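Local coordinates for protein AbiQ (Lactococcus lactis, PDB 4GLK) that acts as the RNA-cleaving toxin of a type III toxin-antitoxin system, an endoribonuclease with a role in antiviral defence that is neutralised by its cognate RNA antitoxin, at residues S68-T72 with K132-V136. The protein carries 1 engineered substitution. Residues are numbered along the deposited sequence; the frame is centred on the assembly and turned at random.
Sequences SRIVT and KSEVV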
loop_
_atom_site.group_PDB
_atom_site.type_symbol
_atom_site.label_atom_id
_atom_site.label_comp_id
_atom_site.label_asym_id
_atom_site.label_seq_id
_atom_site.Cartn_x
_atom_site.Cartn_y
_atom_site.Cartn_z
ATOM N N SER A 68 -4.482 -14.163 -0.892
ATOM C CA SER A 68 -5.549 -13.388 -1.535
ATOM C C SER A 68 -6.430 -12.571 -0.561
ATOM O O SER A 68 -7.070 -11.637 -1.001
ATOM C CB SER A 68 -6.389 -14.261 -2.464
ATOM O OG SER A 68 -7.324 -15.046 -1.745
ATOM N N ARG A 69 -6.431 -12.894 0.756
ATOM C CA ARG A 69 -7.169 -12.124 1.776
ATOM C C ARG A 69 -6.493 -10.778 2.106
ATOM O O ARG A 69 -7.111 -9.900 2.710
ATOM C CB ARG A 69 -7.223 -12.918 3.086
ATOM C CG ARG A 69 -8.346 -13.935 3.141
ATOM C CD ARG A 69 -8.270 -14.738 4.419
ATOM N NE ARG A 69 -7.269 -15.786 4.320
ATOM C CZ ARG A 69 -7.051 -16.715 5.242
ATOM N NH1 ARG A 69 -7.766 -16.710 6.367
ATOM N NH2 ARG A 69 -6.132 -17.649 5.060
ATOM N N ILE A 70 -5.233 -10.635 1.721
ATOM C CA ILE A 70 -4.351 -9.536 2.100
ATOM C C ILE A 70 -3.625 -8.855 0.947
ATOM O O ILE A 70 -3.138 -7.748 1.104
ATOM C CB ILE A 70 -3.401 -10.226 3.128
ATOM C CG1 ILE A 70 -3.500 -9.638 4.496
ATOM C CG2 ILE A 70 -2.005 -10.622 2.681
ATOM C CD1 ILE A 70 -4.454 -10.303 5.195
ATOM N N VAL A 71 -3.536 -9.521 -0.189
ATOM C CA VAL A 71 -2.842 -9.012 -1.365
ATOM C C VAL A 71 -3.822 -8.939 -2.531
ATOM O O VAL A 71 -4.565 -9.900 -2.753
ATOM C CB VAL A 71 -1.628 -9.920 -1.726
ATOM C CG1 VAL A 71 -1.148 -9.678 -3.157
ATOM C CG2 VAL A 71 -0.484 -9.749 -0.735
ATOM N N THR A 72 -3.831 -7.793 -3.258
ATOM C CA THR A 72 -4.592 -7.654 -4.494
ATOM C C THR A 72 -3.615 -7.766 -5.658
ATOM O O THR A 72 -2.620 -7.043 -5.715
ATOM C CB THR A 72 -5.403 -6.351 -4.571
ATOM O OG1 THR A 72 -6.330 -6.349 -3.514
ATOM C CG2 THR A 72 -6.209 -6.247 -5.859
ATOM N N LYS A 132 -11.456 -4.061 0.374
ATOM C CA LYS A 132 -10.485 -5.011 0.910
ATOM C C LYS A 132 -9.599 -4.382 1.986
ATOM O O LYS A 132 -9.204 -5.071 2.913
ATOM C CB LYS A 132 -9.612 -5.636 -0.176
ATOM C CG LYS A 132 -9.015 -6.926 0.357
ATOM C CD LYS A 132 -7.722 -7.279 -0.229
ATOM C CE LYS A 132 -7.925 -8.105 -1.445
ATOM N NZ LYS A 132 -6.955 -9.206 -1.505
ATOM N N SER A 133 -9.262 -3.085 1.847
ATOM C CA SER A 133 -8.486 -2.370 2.865
ATOM C C SER A 133 -9.276 -2.306 4.166
ATOM O O SER A 133 -8.708 -2.535 5.235
ATOM C CB SER A 133 -8.084 -0.986 2.370
ATOM O OG SER A 133 -7.142 -1.174 1.327
ATOM N N GLU A 134 -10.587 -2.053 4.063
ATOM C CA GLU A 134 -11.542 -2.008 5.176
ATOM C C GLU A 134 -11.629 -3.363 5.845
ATOM O O GLU A 134 -11.564 -3.408 7.067
ATOM C CB GLU A 134 -12.944 -1.616 4.682
ATOM C CG GLU A 134 -13.501 -0.370 5.320
ATOM C CD GLU A 134 -14.973 -0.196 5.002
ATOM O OE1 GLU A 134 -15.805 -0.564 5.862
ATOM O OE2 GLU A 134 -15.298 0.271 3.884
ATOM N N VAL A 135 -11.791 -4.464 5.057
ATOM C CA VAL A 135 -11.815 -5.828 5.608
ATOM C C VAL A 135 -10.499 -6.062 6.388
ATOM O O VAL A 135 -10.534 -6.415 7.540
ATOM C CB VAL A 135 -12.020 -6.913 4.515
ATOM C CG1 VAL A 135 -11.773 -8.322 5.065
ATOM C CG2 VAL A 135 -13.414 -6.832 3.907
ATOM N N VAL A 136 -9.363 -5.815 5.780
ATOM C CA VAL A 136 -8.045 -6.024 6.420
ATOM C C VAL A 136 -7.939 -5.197 7.730
ATOM O O VAL A 136 -7.519 -5.724 8.766
ATOM C CB VAL A 136 -6.892 -5.721 5.417
ATOM C CG1 VAL A 136 -5.536 -5.773 6.097
ATOM C CG2 VAL A 136 -6.928 -6.692 4.236
#
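Lys132 reaches from helix 126-143 to the loop at Ser68-Ile70 and the start of strand 71-76, an outermost strand of the antiparallel sheet in this ToxN/AbiQ toxin. Its CG lies anti to the backbone N (chi1 -160°), and bends at the third and fourth torsions then bring the ammonium in among backbone carbonyls. NZ donates to Val71 O at 2.8 Å; its hydrogen bond to Ser68 O, at 2.5 Å, is very short, so that the exact length is doubtful. The bond to Val71 is far from ideal, because the donor stands above the carbonyl plane, 74° out of it. One ammonium thus appears to serve two carbonyls three residues apart, joining the turn that enters the strand to the helix. A long, flexible lysine suits this place: only its end need be polar, while its methylenes run past Thr72 in the opposite direction to that side chain. There Lys132 CE comes within 3.1 Å of Thr72 OG1, whose own hydrogen bond goes to NE2 of His89 on the neighbouring strand 79-94.

One residue on, the small hydroxyl of buried Ser133 bonds to ND1 of the same His89, whose imidazole so links the helix to Thr72 of strand 71-76 through both its nitrogens. One helical turn after Lys132, Val136 turns a compact, branched side chain to the same loop, its N bonded to Lys132 O. With CG1 anti to the backbone N (chi1 173°), CG2 is the branch that meets the loop. It packs loosely against Ile70, which also touches Tyr147 and Tyr148 of helix 146-151, and CG2 lies 4.5 Å from Ile70 CD1 and 3.6 Å from Arg69 O.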